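Local coordinates for PixA inclusion body protein (Burkholderia cenocepacia, PDB 4LZK), which is of unknown function but belongs to the PixA family of inclusion body proteins and folds into two packed beta sheets, at residues P36-N41 with G176-V181; M55-A60 with G70-K75; A97-V102 with L158-A163; F114-I119 with Q144-V149. One frame throughout, in Å; residues are numbered along the deposited sequence.

From the N terminus, contact 1 opens in the loop after helix 28-34 and closes last, on strand 172-186, so the other three contacts lie within its span. Contact 2 is the first to close, across the loop between strands 53-57 and 72-76. Contact 3 then opens on strand 96-105 and closes on strand 154-167; contact 4, joining strands 115-120 and 142-149, is contained within it. None of the spans cross. Contacts 1 and 3 share a sheet, linked through F178 and F162 and through W180 and T160. Contact 4 belongs to the other sheet; F146 on it, and F114 just before strand 115-120, reach I99 and V102 respectively, while contact 2 connects the two sheets.

Contact 1 (P36-N41 with G176-V181); sequences PNPSLN and GYFFWV
P38 lays its pyrrolidine ring against the far end of the F178 side chain, with CB 3.4 Å from F178 CZ. The two groups cross obliquely, and P38 CB approaches the phenyl plane at a slant. F178 CG stands beside its own backbone N (chi1 -62°), and CZ and CE1 are the ring atoms that meet P38 CB. The next atom of the proline ring, P38 CG, rests 3.7 Å from G176 CA, a close approach to a main chain that carries no side chain at this point. G176 CA also receives the L40 branch tip CD2, at 4.0 Å.

The polar link is a single backbone bond from Y177 N to S39 O, 3.0 Å long with an N-H...O angle of 163°, its donor tilted only 18° from the carbonyl plane. Beyond it the Y177 ring turns its CD2-CE2 edge to the loop main chain, with L40 C in its plane. L40 O lies near the ring plane at the same edge, 3.4 Å from CE2, and N41 C approaches CD2 to 3.7 Å from an oblique direction.

S39 OG takes no part across the interface but shapes the loop: it accepts from N41 N at 3.2 Å, forming an ST turn, and is also hydrogen-bonded to N44 O. On the strand, Y177 and F179 make backbone bonds to T46, while the side chains of P38 and F178 both touch T46. The arrangement is that of a loop containing an ST turn, packed against a sheet strand just before the chain enters strand 46-47, which runs parallel to strand 172-186.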
loop_
_atom_site.group_PDB
_atom_site.type_symbol
_atom_site.label_atom_id
_atom_site.label_comp_id
_atom_site.label_asym_id
_atom_site.label_seq_id
_atom_site.Cartn_x
_atom_site.Cartn_y
_atom_site.Cartn_z
ATOM N N PRO C 36 -9.383 2.817 -28.230
ATOM C CA PRO C 36 -9.036 2.338 -29.579
ATOM C C PRO C 36 -9.091 3.407 -30.632
ATOM O O PRO C 36 -8.585 3.176 -31.739
ATOM C CB PRO C 36 -10.094 1.274 -29.879
ATOM C CG PRO C 36 -10.877 1.102 -28.607
ATOM C CD PRO C 36 -10.688 2.320 -27.786
ATOM N N ASN C 37 -9.756 4.539 -30.353
ATOM C CA ASN C 37 -9.827 5.636 -31.352
ATOM C C ASN C 37 -9.370 6.958 -30.744
ATOM O O ASN C 37 -10.192 7.830 -30.476
ATOM C CB ASN C 37 -11.238 5.801 -31.908
ATOM C CG ASN C 37 -11.752 4.545 -32.562
ATOM O OD1 ASN C 37 -11.184 4.085 -33.552
ATOM N ND2 ASN C 37 -12.813 3.959 -31.996
ATOM N N PRO C 38 -8.070 7.079 -30.468
ATOM C CA PRO C 38 -7.622 8.222 -29.666
ATOM C C PRO C 38 -7.339 9.425 -30.555
ATOM O O PRO C 38 -7.482 9.339 -31.750
ATOM C CB PRO C 38 -6.310 7.705 -29.075
ATOM C CG PRO C 38 -5.750 6.836 -30.177
ATOM C CD PRO C 38 -6.957 6.187 -30.841
ATOM N N SER C 39 -6.952 10.539 -29.981
ATOM C CA SER C 39 -6.611 11.729 -30.765
ATOM C C SER C 39 -5.310 11.532 -31.537
ATOM O O SER C 39 -4.356 10.931 -31.048
ATOM C CB SER C 39 -6.534 12.898 -29.816
ATOM O OG SER C 39 -6.064 14.053 -30.406
ATOM N N LEU C 40 -5.266 12.015 -32.776
ATOM C CA LEU C 40 -4.029 12.031 -33.508
ATOM C C LEU C 40 -3.561 13.439 -33.688
ATOM O O LEU C 40 -2.739 13.690 -34.539
ATOM C CB LEU C 40 -4.135 11.315 -34.846
ATOM C CG LEU C 40 -4.812 9.960 -34.776
ATOM C CD1 LEU C 40 -5.260 9.520 -36.189
ATOM C CD2 LEU C 40 -3.928 8.911 -34.097
ATOM N N ASN C 41 -4.097 14.361 -32.895
ATOM C CA ASN C 41 -3.608 15.703 -32.808
ATOM C C ASN C 41 -2.845 15.971 -31.455
ATOM O O ASN C 41 -3.443 16.040 -30.392
ATOM C CB ASN C 41 -4.787 16.622 -32.903
ATOM C CG ASN C 41 -4.416 18.061 -32.703
ATOM O OD1 ASN C 41 -3.241 18.416 -32.598
ATOM N ND2 ASN C 41 -5.408 18.883 -32.549
ATOM N N GLY C 176 -1.641 7.083 -30.992
ATOM C CA GLY C 176 -2.328 8.270 -30.516
ATOM C C GLY C 176 -1.546 9.149 -29.534
ATOM O O GLY C 176 -0.435 8.796 -29.124
ATOM N N TYR C 177 -2.126 10.307 -29.217
ATOM C CA TYR C 177 -1.553 11.199 -28.233
ATOM C C TYR C 177 -2.431 11.217 -26.989
ATOM O O TYR C 177 -3.640 11.327 -27.079
ATOM C CB TYR C 177 -1.345 12.600 -28.732
ATOM C CG TYR C 177 -0.484 12.710 -29.953
ATOM C CD1 TYR C 177 0.914 12.761 -29.836
ATOM C CD2 TYR C 177 -1.066 12.776 -31.246
ATOM C CE1 TYR C 177 1.741 12.854 -30.957
ATOM C CE2 TYR C 177 -0.263 12.888 -32.372
ATOM C CZ TYR C 177 1.119 12.956 -32.239
ATOM O OH TYR C 177 1.920 13.123 -33.341
ATOM N N PHE C 178 -1.813 11.090 -25.825
ATOM C CA PHE C 178 -2.521 10.875 -24.607
ATOM C C PHE C 178 -1.899 11.703 -23.486
ATOM O O PHE C 178 -0.808 12.176 -23.638
ATOM C CB PHE C 178 -2.403 9.400 -24.159
ATOM C CG PHE C 178 -2.980 8.415 -25.103
ATOM C CD1 PHE C 178 -4.272 8.054 -25.032
ATOM C CD2 PHE C 178 -2.184 7.812 -26.056
ATOM C CE1 PHE C 178 -4.837 7.073 -25.894
ATOM C CE2 PHE C 178 -2.708 6.853 -26.915
ATOM C CZ PHE C 178 -4.043 6.472 -26.841
ATOM N N PHE C 179 -2.684 11.992 -22.403
ATOM C CA PHE C 179 -2.139 12.565 -21.226
ATOM C C PHE C 179 -2.754 12.042 -19.956
ATOM O O PHE C 179 -3.924 11.597 -19.948
ATOM C CB PHE C 179 -2.272 14.079 -21.252
ATOM C CG PHE C 179 -3.643 14.586 -20.873
ATOM C CD1 PHE C 179 -4.629 14.667 -21.816
ATOM C CD2 PHE C 179 -3.898 15.092 -19.590
ATOM C CE1 PHE C 179 -5.911 15.162 -21.478
ATOM C CE2 PHE C 179 -5.171 15.553 -19.259
ATOM C CZ PHE C 179 -6.171 15.619 -20.234
ATOM N N TRP C 180 -1.977 12.088 -18.882
ATOM C CA TRP C 180 -2.486 11.730 -17.567
ATOM C C TRP C 180 -2.112 12.842 -16.584
ATOM O O TRP C 180 -1.226 13.703 -16.875
ATOM C CB TRP C 180 -1.922 10.441 -17.086
ATOM C CG TRP C 180 -0.525 10.483 -16.475
ATOM C CD1 TRP C 180 -0.242 10.609 -15.141
ATOM C CD2 TRP C 180 0.734 10.374 -17.130
ATOM N NE1 TRP C 180 1.067 10.563 -14.939
ATOM C CE2 TRP C 180 1.735 10.487 -16.127
ATOM C CE3 TRP C 180 1.135 10.208 -18.449
ATOM C CZ2 TRP C 180 3.111 10.417 -16.412
ATOM C CZ3 TRP C 180 2.487 10.149 -18.734
ATOM C CH2 TRP C 180 3.470 10.263 -17.730
ATOM N N VAL C 181 -2.782 12.865 -15.445
ATOM C CA VAL C 181 -2.525 13.863 -14.463
ATOM C C VAL C 181 -1.988 13.192 -13.252
ATOM O O VAL C 181 -2.502 12.130 -12.839
ATOM C CB VAL C 181 -3.825 14.600 -14.134
ATOM C CG1 VAL C 181 -3.674 15.605 -13.042
ATOM C CG2 VAL C 181 -4.392 15.233 -15.388
#

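Contact 2 (M55-A60 with G70-K75); sequences MLNGHA and GNLGLK
Selenomethionine M55 meets L72 and G70 along its whole length. Its CB lies 3.9 Å from L72 CB; its CG is 3.6 Å from G70 O; and SE comes closer still to that carbonyl, 3.1 Å from G70 O. The bend at chi3 (82°) brings CE to 4.1 Å from L72 CD2; the M55 and L72 side chains cross at about a right angle. W180 and W182 of strand 172-186 also touch M55.

The strands are not sheet neighbours: their short axes, 7.9 Å apart at closest approach, run 25° from parallel, and one strand belongs to each of the two sheets. One strand from each sheet, with M55, N57, L72 and L74 directed between them, is the packing of a beta sandwich, consistent with the cupredoxin-like clan of the family.

Further along, L72 CD1 touches N57 OD1 at 3.3 Å, and L74 CD1 packs on N57 CG at 3.9 Å. The amide of N57 is buried, yet both ends have partners. OD1 is hydrogen-bonded to S65 OG, while ND2 donates to G58 O over 3.0 Å, a bent bond (140° at the hydrogen) arriving well above the carbonyl plane.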
loop_
_atom_site.group_PDB
_atom_site.type_symbol
_atom_site.label_atom_id
_atom_site.label_comp_id
_atom_site.label_asym_id
_atom_site.label_seq_id
_atom_site.Cartn_x
_atom_site.Cartn_y
_atom_site.Cartn_z
HETATM N N MSE C 55 4.006 5.227 -11.553
HETATM C CA MSE C 55 5.089 6.262 -11.472
HETATM C C MSE C 55 5.982 5.881 -10.295
HETATM O O MSE C 55 5.492 5.489 -9.273
HETATM C CB MSE C 55 4.529 7.639 -11.267
HETATM C CG MSE C 55 3.942 8.235 -12.551
HETATM SE SE MSE C 55 3.295 10.081 -12.359
HETATM C CE MSE C 55 4.987 10.932 -12.573
ATOM N N LEU C 56 7.275 5.934 -10.501
ATOM C CA LEU C 56 8.279 5.582 -9.505
ATOM C C LEU C 56 9.245 6.742 -9.364
ATOM O O LEU C 56 9.472 7.498 -10.366
ATOM C CB LEU C 56 9.033 4.412 -10.041
ATOM C CG LEU C 56 8.145 3.175 -10.353
ATOM C CD1 LEU C 56 9.042 2.160 -10.952
ATOM C CD2 LEU C 56 7.381 2.598 -9.189
ATOM N N ASN C 57 9.849 6.885 -8.203
ATOM C CA ASN C 57 10.851 7.896 -8.007
ATOM C C ASN C 57 11.926 7.387 -7.033
ATOM O O ASN C 57 11.692 6.513 -6.202
ATOM C CB ASN C 57 10.241 9.234 -7.500
ATOM C CG ASN C 57 9.630 9.088 -6.154
ATOM O OD1 ASN C 57 8.496 8.670 -6.056
ATOM N ND2 ASN C 57 10.447 9.263 -5.081
ATOM N N GLY C 58 13.128 7.864 -7.190
ATOM C CA GLY C 58 14.205 7.452 -6.292
ATOM C C GLY C 58 14.079 8.100 -4.933
ATOM O O GLY C 58 13.423 9.118 -4.741
ATOM N N HIS C 59 14.666 7.466 -3.952
ATOM C CA HIS C 59 14.539 7.996 -2.576
ATOM C C HIS C 59 15.506 9.127 -2.283
ATOM O O HIS C 59 16.572 9.177 -2.819
ATOM C CB HIS C 59 14.701 6.868 -1.579
ATOM C CG HIS C 59 13.668 5.797 -1.729
ATOM N ND1 HIS C 59 12.329 6.041 -1.507
ATOM C CD2 HIS C 59 13.767 4.490 -2.089
ATOM C CE1 HIS C 59 11.652 4.926 -1.700
ATOM N NE2 HIS C 59 12.496 3.970 -2.061
ATOM N N ALA C 60 15.125 10.016 -1.387
ATOM C CA ALA C 60 15.972 11.122 -0.947
ATOM C C ALA C 60 15.417 11.684 0.370
ATOM O O ALA C 60 14.235 11.530 0.631
ATOM C CB ALA C 60 16.036 12.203 -2.010
ATOM N N GLY C 70 -0.074 5.638 -10.462
ATOM C CA GLY C 70 0.133 6.499 -11.596
ATOM C C GLY C 70 -0.009 7.996 -11.267
ATOM O O GLY C 70 0.427 8.897 -12.011
ATOM N N ASN C 71 -0.642 8.256 -10.121
ATOM C CA ASN C 71 -0.781 9.572 -9.565
ATOM C C ASN C 71 0.433 10.118 -8.769
ATOM O O ASN C 71 0.532 11.351 -8.497
ATOM C CB ASN C 71 -2.025 9.534 -8.646
ATOM C CG ASN C 71 -2.433 10.868 -8.191
ATOM O OD1 ASN C 71 -3.087 11.619 -8.932
ATOM N ND2 ASN C 71 -2.053 11.197 -6.939
ATOM N N LEU C 72 1.349 9.237 -8.449
ATOM C CA LEU C 72 2.563 9.472 -7.683
ATOM C C LEU C 72 2.376 10.033 -6.268
ATOM O O LEU C 72 2.867 9.428 -5.309
ATOM C CB LEU C 72 3.642 10.224 -8.468
ATOM C CG LEU C 72 5.061 10.104 -7.837
ATOM C CD1 LEU C 72 5.537 8.705 -7.550
ATOM C CD2 LEU C 72 6.110 10.857 -8.637
ATOM N N GLY C 73 1.680 11.158 -6.117
ATOM C CA GLY C 73 1.533 11.749 -4.758
ATOM C C GLY C 73 2.895 12.167 -4.232
ATOM O O GLY C 73 3.262 11.911 -3.063
ATOM N N LEU C 74 3.706 12.794 -5.081
ATOM C CA LEU C 74 5.093 13.100 -4.730
ATOM C C LEU C 74 5.119 14.240 -3.718
ATOM O O LEU C 74 4.379 15.216 -3.840
ATOM C CB LEU C 74 5.850 13.554 -5.962
ATOM C CG LEU C 74 7.311 13.829 -5.842
ATOM C CD1 LEU C 74 8.175 12.623 -5.476
ATOM C CD2 LEU C 74 7.825 14.483 -7.150
ATOM N N LYS C 75 5.944 14.097 -2.716
ATOM C CA LYS C 75 6.136 15.199 -1.758
ATOM C C LYS C 75 7.577 15.440 -1.647
ATOM O O LYS C 75 8.316 14.536 -1.344
ATOM C CB LYS C 75 5.585 14.863 -0.398
ATOM C CG LYS C 75 4.091 14.818 -0.390
ATOM C CD LYS C 75 3.627 13.971 0.727
ATOM C CE LYS C 75 2.245 14.341 1.205
ATOM N NZ LYS C 75 2.395 15.376 2.283
#

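Contact 3 (A97-V102 with L158-A163); sequences ALIYHV and LATSFA
Y100 turns one ring face to S161, whose CB makes a CH-pi contact 4.0 Å from the ring centroid and 27° off its normal. At the ring edge lie main-chain atoms: A163 N is in plane, and F162 C is 3.5 Å from Y100 CE1. Y100 CG sits between its backbone N and carbonyl carbon (chi1 63°), and the hydroxyl is hydrogen-bonded to A42 O. The F162 ring meets A97 CB obliquely, CD2 being 3.8 Å away.

On the face shared by I99, V102, T160 and F162, I99 CG2 packs on T160 CG2 at 3.7 Å, and V102 lies side by side with T160. T160 OG1 is hydrogen-bonded to W182 NE1. On the other face, a water near S161 OG and A159 O cannot serve every acceptor around it; it takes a weak bond from H101 ND1.

Paired bonds join L98 and A163, A163 N donating to L98 O over 2.8 Å. Past I99 the register slips by one. S161 O accepts from Y100 N at 3.0 Å and weakly from H101 N at 3.4 Å, while S161 N returns a bond to H101 O. Two residues opposite one define a classic beta bulge in this antiparallel pair.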
loop_
_atom_site.group_PDB
_atom_site.type_symbol
_atom_site.label_atom_id
_atom_site.label_comp_id
_atom_site.label_asym_id
_atom_site.label_seq_id
_atom_site.Cartn_x
_atom_site.Cartn_y
_atom_site.Cartn_z
ATOM N N ALA C 97 6.144 4.544 -25.478
ATOM C CA ALA C 97 5.399 5.663 -24.977
ATOM C C ALA C 97 6.417 6.755 -24.759
ATOM O O ALA C 97 7.349 6.571 -23.963
ATOM C CB ALA C 97 4.753 5.325 -23.680
ATOM N N LEU C 98 6.292 7.842 -25.484
ATOM C CA LEU C 98 7.296 8.913 -25.466
ATOM C C LEU C 98 6.644 10.224 -25.038
ATOM O O LEU C 98 5.817 10.762 -25.723
ATOM C CB LEU C 98 7.878 9.057 -26.843
ATOM C CG LEU C 98 8.580 7.785 -27.326
ATOM C CD1 LEU C 98 8.966 8.004 -28.760
ATOM C CD2 LEU C 98 9.816 7.518 -26.527
ATOM N N ILE C 99 7.079 10.737 -23.906
ATOM C CA ILE C 99 6.612 12.005 -23.389
ATOM C C ILE C 99 7.062 13.171 -24.319
ATOM O O ILE C 99 8.202 13.190 -24.746
ATOM C CB ILE C 99 7.175 12.253 -21.984
ATOM C CG1 ILE C 99 6.655 11.221 -20.976
ATOM C CG2 ILE C 99 6.788 13.618 -21.483
ATOM C CD1 ILE C 99 7.395 11.314 -19.661
ATOM N N TYR C 100 6.177 14.113 -24.577
ATOM C CA TYR C 100 6.542 15.312 -25.346
ATOM C C TYR C 100 6.191 16.582 -24.644
ATOM O O TYR C 100 6.657 17.649 -24.995
ATOM C CB TYR C 100 5.906 15.305 -26.734
ATOM C CG TYR C 100 4.410 15.333 -26.791
ATOM C CD1 TYR C 100 3.671 14.144 -26.754
ATOM C CD2 TYR C 100 3.717 16.515 -26.943
ATOM C CE1 TYR C 100 2.299 14.174 -26.875
ATOM C CE2 TYR C 100 2.334 16.566 -27.063
ATOM C CZ TYR C 100 1.609 15.379 -27.012
ATOM O OH TYR C 100 0.217 15.456 -27.089
ATOM N N HIS C 101 5.476 16.496 -23.554
ATOM C CA HIS C 101 5.153 17.722 -22.817
ATOM C C HIS C 101 4.718 17.552 -21.369
ATOM O O HIS C 101 4.085 16.562 -21.029
ATOM C CB HIS C 101 3.994 18.399 -23.521
ATOM C CG HIS C 101 3.852 19.815 -23.142
ATOM N ND1 HIS C 101 2.636 20.384 -22.781
ATOM C CD2 HIS C 101 4.793 20.778 -22.983
ATOM C CE1 HIS C 101 2.837 21.653 -22.466
ATOM N NE2 HIS C 101 4.132 21.907 -22.549
ATOM N N VAL C 102 5.061 18.509 -20.506
ATOM C CA VAL C 102 4.543 18.541 -19.135
ATOM C C VAL C 102 4.037 19.935 -18.846
ATOM O O VAL C 102 4.689 20.932 -19.225
ATOM C CB VAL C 102 5.638 18.159 -18.092
ATOM C CG1 VAL C 102 5.102 18.209 -16.722
ATOM C CG2 VAL C 102 6.266 16.845 -18.377
ATOM N N LEU C 158 0.029 18.135 -12.276
ATOM C CA LEU C 158 0.675 18.229 -13.569
ATOM C C LEU C 158 0.065 17.302 -14.596
ATOM O O LEU C 158 -0.302 16.156 -14.255
ATOM C CB LEU C 158 2.111 17.795 -13.363
ATOM C CG LEU C 158 2.698 18.731 -12.308
ATOM C CD1 LEU C 158 3.199 18.044 -11.048
ATOM C CD2 LEU C 158 3.697 19.632 -12.948
ATOM N N ALA C 159 -0.130 17.786 -15.850
ATOM C CA ALA C 159 -0.485 16.950 -16.925
ATOM C C ALA C 159 0.725 16.578 -17.742
ATOM O O ALA C 159 1.450 17.487 -18.165
ATOM C CB ALA C 159 -1.503 17.666 -17.800
ATOM N N THR C 160 0.933 15.304 -18.014
ATOM C CA THR C 160 2.062 14.858 -18.857
ATOM C C THR C 160 1.449 14.217 -20.113
ATOM O O THR C 160 0.668 13.246 -19.996
ATOM C CB THR C 160 2.918 13.860 -18.127
ATOM O OG1 THR C 160 3.493 14.481 -16.924
ATOM C CG2 THR C 160 4.003 13.344 -19.042
ATOM N N SER C 161 1.787 14.734 -21.287
ATOM C CA SER C 161 1.287 14.238 -22.538
ATOM C C SER C 161 2.377 13.403 -23.252
ATOM O O SER C 161 3.558 13.712 -23.171
ATOM C CB SER C 161 0.905 15.382 -23.450
ATOM O OG SER C 161 -0.073 16.165 -22.823
ATOM N N PHE C 162 1.969 12.299 -23.852
ATOM C CA PHE C 162 2.886 11.389 -24.485
ATOM C C PHE C 162 2.308 10.829 -25.757
ATOM O O PHE C 162 1.105 10.748 -25.962
ATOM C CB PHE C 162 3.280 10.252 -23.544
ATOM C CG PHE C 162 2.176 9.251 -23.243
ATOM C CD1 PHE C 162 1.288 9.445 -22.165
ATOM C CD2 PHE C 162 2.073 8.051 -23.940
ATOM C CE1 PHE C 162 0.335 8.527 -21.873
ATOM C CE2 PHE C 162 1.076 7.141 -23.628
ATOM C CZ PHE C 162 0.234 7.368 -22.597
ATOM N N ALA C 163 3.212 10.452 -26.651
ATOM C CA ALA C 163 2.797 9.784 -27.904
ATOM C C ALA C 163 2.964 8.309 -27.709
ATOM O O ALA C 163 3.983 7.846 -27.167
ATOM C CB ALA C 163 3.659 10.250 -29.069
HETATM O O HOH W 1 1.204 18.164 -21.210
#

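Contact 4 (F114-I119 with Q144-V149); sequences FTAVTI and QAFESV
F114 and S148 supply the ring contact: S148 CB sits almost straight above the F114 ring centre, 3.4 Å from the centroid and 6° off the normal, a close CH-pi contact. S148 OG is hydrogen-bonded to A112 O. F146 O lies at the edge of the same ring, 3.6 Å from F114 CD2.

Backbone bonds form two antiparallel hydrogen-bonded pairs. T115 N reaches E147 O at 2.9 Å, answered by E147 N to T115 O; V117 and A145 exchange bonds likewise, V117 N to A145 O spanning 2.8 Å with a C=O...donor angle of 164°.

Apolar pairs occupy both faces: A116 CB rests obliquely on the F146 ring, 3.8 Å from CE2; on the other, I119 CD1 touches A145 CB. The V117 and E147 side chains cross at a slant, V117 CG2 lying 3.7 Å from E147 OE1.

Two waters bridge the strands: one accepts from T115 OG1 at 2.6 Å and donates to E147 O; another joins T118 OG1 and Q144 NE2.

Strand 115-120 is outermost in its sheet within this chain. Strand 142-149 pairs on its other side with strand 81-88, while F114 and F146 reach V102 and I99 of strand 96-105 in the facing sheet.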
loop_
_atom_site.group_PDB
_atom_site.type_symbol
_atom_site.label_atom_id
_atom_site.label_comp_id
_atom_site.label_asym_id
_atom_site.label_seq_id
_atom_site.Cartn_x
_atom_site.Cartn_y
_atom_site.Cartn_z
ATOM N N PHE C 114 8.891 22.796 -17.393
ATOM C CA PHE C 114 9.846 21.737 -17.626
ATOM C C PHE C 114 10.681 21.957 -18.858
ATOM O O PHE C 114 10.232 22.565 -19.812
ATOM C CB PHE C 114 9.119 20.367 -17.744
ATOM C CG PHE C 114 8.721 19.789 -16.392
ATOM C CD1 PHE C 114 7.735 20.386 -15.646
ATOM C CD2 PHE C 114 9.389 18.665 -15.876
ATOM C CE1 PHE C 114 7.433 19.877 -14.417
ATOM C CE2 PHE C 114 9.039 18.128 -14.682
ATOM C CZ PHE C 114 8.041 18.748 -13.941
ATOM N N THR C 115 11.874 21.405 -18.860
ATOM C CA THR C 115 12.750 21.552 -20.019
ATOM C C THR C 115 13.105 20.141 -20.525
ATOM O O THR C 115 13.539 19.297 -19.769
ATOM C CB THR C 115 14.018 22.287 -19.636
ATOM O OG1 THR C 115 13.702 23.563 -19.061
ATOM C CG2 THR C 115 14.936 22.418 -20.822
ATOM N N ALA C 116 12.913 19.936 -21.807
ATOM C CA ALA C 116 13.301 18.718 -22.480
ATOM C C ALA C 116 14.774 18.706 -22.687
ATOM O O ALA C 116 15.341 19.681 -23.203
ATOM C CB ALA C 116 12.602 18.588 -23.817
ATOM N N VAL C 117 15.424 17.634 -22.311
ATOM C CA VAL C 117 16.857 17.487 -22.490
ATOM C C VAL C 117 17.163 16.155 -23.174
ATOM O O VAL C 117 16.674 15.100 -22.781
ATOM C CB VAL C 117 17.520 17.517 -21.117
ATOM C CG1 VAL C 117 18.982 17.127 -21.191
ATOM C CG2 VAL C 117 17.321 18.876 -20.452
ATOM N N THR C 118 18.066 16.205 -24.129
ATOM C CA THR C 118 18.449 15.030 -24.905
ATOM C C THR C 118 19.605 14.315 -24.256
ATOM O O THR C 118 20.564 14.919 -23.813
ATOM C CB THR C 118 18.787 15.444 -26.326
ATOM O OG1 THR C 118 17.610 15.964 -26.956
ATOM C CG2 THR C 118 19.223 14.220 -27.139
ATOM N N ILE C 119 19.509 13.006 -24.134
ATOM C CA ILE C 119 20.589 12.249 -23.558
ATOM C C ILE C 119 21.061 11.241 -24.605
ATOM O O ILE C 119 20.287 10.509 -25.173
ATOM C CB ILE C 119 20.165 11.545 -22.302
ATOM C CG1 ILE C 119 19.617 12.577 -21.285
ATOM C CG2 ILE C 119 21.325 10.741 -21.760
ATOM C CD1 ILE C 119 19.097 11.921 -20.023
ATOM N N GLN C 144 15.086 11.234 -24.036
ATOM C CA GLN C 144 14.742 12.542 -23.631
ATOM C C GLN C 144 14.251 12.521 -22.216
ATOM O O GLN C 144 13.515 11.625 -21.868
ATOM C CB GLN C 144 13.591 12.997 -24.475
ATOM C CG GLN C 144 13.458 14.422 -24.656
ATOM C CD GLN C 144 12.992 14.700 -26.050
ATOM O OE1 GLN C 144 12.422 13.833 -26.684
ATOM N NE2 GLN C 144 13.252 15.893 -26.537
ATOM N N ALA C 145 14.640 13.477 -21.405
ATOM C CA ALA C 145 14.105 13.599 -20.032
ATOM C C ALA C 145 13.536 15.002 -19.908
ATOM O O ALA C 145 13.890 15.883 -20.705
ATOM C CB ALA C 145 15.235 13.374 -19.040
ATOM N N PHE C 146 12.645 15.240 -18.965
ATOM C CA PHE C 146 11.967 16.522 -18.797
ATOM C C PHE C 146 12.351 17.012 -17.411
ATOM O O PHE C 146 12.044 16.339 -16.412
ATOM C CB PHE C 146 10.491 16.313 -19.010
ATOM C CG PHE C 146 10.141 16.073 -20.480
ATOM C CD1 PHE C 146 10.298 14.787 -21.027
ATOM C CD2 PHE C 146 9.710 17.064 -21.281
ATOM C CE1 PHE C 146 10.034 14.555 -22.377
ATOM C CE2 PHE C 146 9.399 16.833 -22.638
ATOM C CZ PHE C 146 9.600 15.553 -23.173
ATOM N N GLU C 147 13.144 18.059 -17.318
ATOM C CA GLU C 147 13.712 18.452 -16.015
ATOM C C GLU C 147 12.981 19.693 -15.459
ATOM O O GLU C 147 12.605 20.610 -16.214
ATOM C CB GLU C 147 15.183 18.777 -16.153
ATOM C CG GLU C 147 16.036 17.586 -16.615
ATOM C CD GLU C 147 17.559 17.928 -16.751
ATOM O OE1 GLU C 147 17.961 19.111 -16.776
ATOM O OE2 GLU C 147 18.374 16.990 -16.879
ATOM N N SER C 148 12.828 19.765 -14.169
ATOM C CA SER C 148 12.365 20.969 -13.529
ATOM C C SER C 148 12.946 21.078 -12.134
ATOM O O SER C 148 13.814 20.333 -11.753
ATOM C CB SER C 148 10.848 20.948 -13.520
ATOM O OG SER C 148 10.303 22.140 -12.960
ATOM N N VAL C 149 12.441 22.038 -11.341
ATOM C CA VAL C 149 12.873 22.206 -9.976
ATOM C C VAL C 149 11.611 22.672 -9.219
ATOM O O VAL C 149 10.754 23.354 -9.790
ATOM C CB VAL C 149 14.048 23.242 -9.856
ATOM C CG1 VAL C 149 13.584 24.682 -10.179
ATOM C CG2 VAL C 149 14.685 23.197 -8.469
HETATM O O HOH W 2 13.096 23.616 -16.489
HETATM O O HOH W 3 15.594 18.049 -26.109
#